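Local structure of ESSB (2YNQ) at residues Ile105-Ile116 with Lys130-Tyr141. The protein is an integral membrane component of the type VII secretion system, represented here by its extracellular domain, and probably contributes to the export of WXG100-type proteins. Sequence-based numbering, arbitrary orientation.
Sequences IVYALLKYREQI and KLDEIDQEIKEY
L109 and I134 interlock where helices 102-118 and 124-152 form an antiparallel helical hairpin; the axes of 105-116 and 130-141 come within 9.9 Å, at 160°. This is knobs-into-holes packing in both directions: L109 drops among I134, E137, I138 and Y141, and I134 drops among L109, Y112, R113 and I116. L109 CB lies 3.7 Å from I138 CG1, and L109 CD1 rests on E137 CG; the E137 carboxylate, still beside the leucine, forms a salt bridge with R97 on helix 89-99. With CG anti to the backbone N (chi1 -179°), Y112 holds its ring beside I134, whose CD1 meets it obliquely, 3.5 Å from Y112 CD2. At the Y141 end, V106 CG2 packs 3.5 Å from Y141 CB while I105 CG2 meets the same tyrosine farther out, near CE2.

R113 closes one flank. Its chain runs out straight and then bends at chi3 (100°), bringing the guanidinium across D135. The salt bridge is long, 3.6 Å from R113 NE to D135 OD1; that oxygen stands well out of the guanidinium plane, no N-H points at it, and charge alone links the two groups. L131 CG sits at the guanidinium edge, beside R113 NH1. A leucine in place of R113 is likely to leave the D135 carboxylate without its positive mate and L131 without the guanidinium edge beside it. R113 also packs against R62 of the second subunit, so the hairpin borders the dimer contact. L131 CD1 fits between two groups of helix 102-118, 3.6 Å from R113 CG and equally 3.6 Å from I116 CG2.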
# COMPACT_ATOMS: atom_id res chain seq x y z
N ILE D 105 3.06 -4.68 13.96
CA ILE D 105 2.03 -4.04 14.79
C ILE D 105 1.76 -2.66 14.23
O ILE D 105 0.61 -2.28 14.01
CB ILE D 105 2.42 -3.95 16.29
CG1 ILE D 105 2.65 -5.36 16.87
CG2 ILE D 105 1.36 -3.18 17.07
CD1 ILE D 105 3.30 -5.41 18.27
N VAL D 106 2.82 -1.91 13.96
CA VAL D 106 2.63 -0.58 13.41
C VAL D 106 1.87 -0.65 12.09
O VAL D 106 0.94 0.13 11.86
CB VAL D 106 3.96 0.17 13.21
CG1 VAL D 106 3.73 1.41 12.39
CG2 VAL D 106 4.57 0.52 14.56
N TYR D 107 2.26 -1.56 11.21
CA TYR D 107 1.60 -1.64 9.91
C TYR D 107 0.11 -1.97 10.04
O TYR D 107 -0.74 -1.38 9.35
CB TYR D 107 2.30 -2.64 9.01
CG TYR D 107 1.80 -2.57 7.60
CD1 TYR D 107 2.22 -1.53 6.76
CD2 TYR D 107 0.92 -3.52 7.11
CE1 TYR D 107 1.76 -1.45 5.46
CE2 TYR D 107 0.46 -3.46 5.80
CZ TYR D 107 0.88 -2.42 4.99
OH TYR D 107 0.40 -2.34 3.71
N ALA D 108 -0.21 -2.88 10.95
CA ALA D 108 -1.59 -3.25 11.20
C ALA D 108 -2.38 -2.09 11.83
O ALA D 108 -3.54 -1.86 11.50
CB ALA D 108 -1.63 -4.48 12.08
N LEU D 109 -1.72 -1.34 12.71
CA LEU D 109 -2.32 -0.14 13.31
C LEU D 109 -2.69 0.87 12.23
O LEU D 109 -3.78 1.47 12.26
CB LEU D 109 -1.38 0.48 14.35
CG LEU D 109 -1.39 -0.22 15.71
CD1 LEU D 109 -0.17 0.19 16.54
CD2 LEU D 109 -2.72 -0.00 16.51
N LEU D 110 -1.79 1.04 11.25
CA LEU D 110 -2.08 1.90 10.09
C LEU D 110 -3.30 1.44 9.29
O LEU D 110 -4.15 2.26 8.96
CB LEU D 110 -0.87 2.06 9.20
CG LEU D 110 0.22 2.97 9.79
CD1 LEU D 110 1.52 2.82 8.99
CD2 LEU D 110 -0.20 4.46 9.92
N LYS D 111 -3.41 0.15 9.00
CA LYS D 111 -4.59 -0.36 8.28
C LYS D 111 -5.84 -0.19 9.14
O LYS D 111 -6.91 0.15 8.64
CB LYS D 111 -4.42 -1.82 7.86
CG LYS D 111 -3.40 -2.05 6.74
CD LYS D 111 -3.66 -1.16 5.51
CE LYS D 111 -2.96 -1.66 4.24
NZ LYS D 111 -3.69 -2.83 3.59
N TYR D 112 -5.70 -0.38 10.45
CA TYR D 112 -6.83 -0.23 11.34
C TYR D 112 -7.28 1.24 11.40
O TYR D 112 -8.48 1.53 11.48
CB TYR D 112 -6.47 -0.77 12.73
CG TYR D 112 -7.57 -0.69 13.75
CD1 TYR D 112 -8.87 -1.11 13.47
CD2 TYR D 112 -7.31 -0.22 15.02
CE1 TYR D 112 -9.89 -1.05 14.45
CE2 TYR D 112 -8.30 -0.14 16.00
CZ TYR D 112 -9.58 -0.56 15.71
OH TYR D 112 -10.55 -0.45 16.70
N ARG D 113 -6.31 2.16 11.32
CA ARG D 113 -6.62 3.57 11.29
C ARG D 113 -7.57 3.86 10.13
O ARG D 113 -8.60 4.51 10.33
CB ARG D 113 -5.36 4.44 11.23
CG ARG D 113 -5.61 5.85 11.75
CD ARG D 113 -4.32 6.67 11.96
NE ARG D 113 -4.06 7.60 10.87
CZ ARG D 113 -4.75 8.73 10.64
NH1 ARG D 113 -5.76 9.08 11.43
NH2 ARG D 113 -4.41 9.50 9.62
N GLU D 114 -7.26 3.34 8.95
CA GLU D 114 -8.09 3.57 7.76
C GLU D 114 -9.52 3.10 7.99
O GLU D 114 -10.46 3.76 7.59
CB GLU D 114 -7.54 2.81 6.56
CG GLU D 114 -6.30 3.36 5.91
CD GLU D 114 -5.75 2.38 4.87
OE1 GLU D 114 -6.52 1.50 4.41
OE2 GLU D 114 -4.56 2.48 4.51
N GLN D 115 -9.65 1.95 8.63
CA GLN D 115 -10.95 1.34 8.85
C GLN D 115 -11.79 2.18 9.81
O GLN D 115 -13.02 2.25 9.68
CB GLN D 115 -10.79 -0.08 9.37
CG GLN D 115 -12.10 -0.81 9.54
CD GLN D 115 -11.94 -2.16 10.20
OE1 GLN D 115 -11.02 -2.92 9.87
NE2 GLN D 115 -12.83 -2.46 11.13
N ILE D 116 -11.12 2.81 10.78
CA ILE D 116 -11.80 3.72 11.69
C ILE D 116 -12.25 4.96 10.91
O ILE D 116 -13.42 5.35 10.98
CB ILE D 116 -10.91 4.12 12.89
CG1 ILE D 116 -10.59 2.88 13.76
CG2 ILE D 116 -11.60 5.20 13.74
CD1 ILE D 116 -11.80 2.30 14.51
N LYS D 130 -10.49 7.63 18.97
CA LYS D 130 -9.83 6.38 18.57
C LYS D 130 -8.65 6.59 17.64
O LYS D 130 -7.59 6.00 17.85
CB LYS D 130 -10.84 5.37 18.00
CG LYS D 130 -10.26 3.96 17.82
CD LYS D 130 -11.15 2.91 18.47
CE LYS D 130 -10.51 2.38 19.76
NZ LYS D 130 -11.36 1.37 20.45
N LEU D 131 -8.81 7.43 16.62
CA LEU D 131 -7.67 7.79 15.77
C LEU D 131 -6.50 8.26 16.63
O LEU D 131 -5.36 7.88 16.38
CB LEU D 131 -8.03 8.92 14.79
CG LEU D 131 -8.82 8.70 13.50
CD1 LEU D 131 -8.70 7.26 13.00
CD2 LEU D 131 -10.28 9.09 13.68
N ASP D 132 -6.81 9.08 17.64
CA ASP D 132 -5.82 9.67 18.52
C ASP D 132 -5.13 8.62 19.37
O ASP D 132 -3.90 8.61 19.48
CB ASP D 132 -6.45 10.78 19.38
CG ASP D 132 -6.81 12.02 18.57
OD1 ASP D 132 -6.23 12.22 17.48
OD2 ASP D 132 -7.67 12.81 19.03
N GLU D 133 -5.91 7.71 19.95
CA GLU D 133 -5.35 6.55 20.63
C GLU D 133 -4.37 5.79 19.72
O GLU D 133 -3.31 5.34 20.17
CB GLU D 133 -6.44 5.58 21.10
CG GLU D 133 -7.41 6.12 22.15
CD GLU D 133 -8.47 5.09 22.55
OE1 GLU D 133 -8.30 3.87 22.24
OE2 GLU D 133 -9.47 5.49 23.18
N ILE D 134 -4.72 5.64 18.45
CA ILE D 134 -3.93 4.82 17.52
C ILE D 134 -2.62 5.49 17.18
O ILE D 134 -1.57 4.88 17.21
CB ILE D 134 -4.72 4.44 16.23
CG1 ILE D 134 -5.72 3.32 16.54
CG2 ILE D 134 -3.79 3.99 15.11
CD1 ILE D 134 -6.87 3.25 15.57
N ASP D 135 -2.72 6.77 16.86
CA ASP D 135 -1.55 7.56 16.50
C ASP D 135 -0.55 7.64 17.64
O ASP D 135 0.66 7.65 17.41
CB ASP D 135 -1.99 8.94 16.04
CG ASP D 135 -2.60 8.92 14.66
OD1 ASP D 135 -1.99 8.32 13.74
OD2 ASP D 135 -3.68 9.51 14.49
N GLN D 136 -1.07 7.68 18.86
CA GLN D 136 -0.24 7.69 20.05
C GLN D 136 0.51 6.36 20.21
O GLN D 136 1.71 6.34 20.48
CB GLN D 136 -1.10 8.05 21.29
CG GLN D 136 -0.34 8.18 22.62
CD GLN D 136 0.96 8.98 22.52
OE1 GLN D 136 2.06 8.41 22.56
NE2 GLN D 136 0.83 10.30 22.38
N GLU D 137 -0.20 5.26 19.99
CA GLU D 137 0.46 3.94 19.98
C GLU D 137 1.50 3.79 18.87
O GLU D 137 2.60 3.25 19.09
CB GLU D 137 -0.56 2.83 19.89
CG GLU D 137 0.06 1.49 20.11
CD GLU D 137 -0.96 0.40 20.33
OE1 GLU D 137 -2.17 0.67 20.16
OE2 GLU D 137 -0.53 -0.72 20.68
N ILE D 138 1.16 4.26 17.67
CA ILE D 138 2.10 4.21 16.56
C ILE D 138 3.34 5.02 16.91
O ILE D 138 4.46 4.52 16.78
CB ILE D 138 1.45 4.72 15.24
CG1 ILE D 138 0.52 3.65 14.66
CG2 ILE D 138 2.53 5.13 14.22
CD1 ILE D 138 -0.51 4.18 13.70
N LYS D 139 3.15 6.24 17.39
CA LYS D 139 4.28 7.10 17.74
C LYS D 139 5.14 6.48 18.83
O LYS D 139 6.37 6.55 18.77
CB LYS D 139 3.83 8.52 18.11
CG LYS D 139 4.94 9.52 17.88
CD LYS D 139 4.51 10.97 18.06
CE LYS D 139 5.67 11.88 17.67
NZ LYS D 139 5.35 13.30 17.92
N GLU D 140 4.50 5.85 19.81
CA GLU D 140 5.23 5.11 20.83
C GLU D 140 6.17 4.05 20.24
O GLU D 140 7.36 4.01 20.60
CB GLU D 140 4.26 4.53 21.88
CG GLU D 140 4.89 4.28 23.24
CD GLU D 140 5.81 5.43 23.68
OE1 GLU D 140 5.30 6.57 23.83
OE2 GLU D 140 7.04 5.21 23.85
N TYR D 141 5.65 3.21 19.33
CA TYR D 141 6.45 2.17 18.65
C TYR D 141 7.51 2.79 17.76
O TYR D 141 8.65 2.33 17.71
CB TYR D 141 5.59 1.23 17.82
CG TYR D 141 4.81 0.24 18.62
CD1 TYR D 141 5.44 -0.70 19.43
CD2 TYR D 141 3.42 0.22 18.55
CE1 TYR D 141 4.71 -1.63 20.17
CE2 TYR D 141 2.68 -0.70 19.28
CZ TYR D 141 3.33 -1.61 20.09
OH TYR D 141 2.58 -2.51 20.80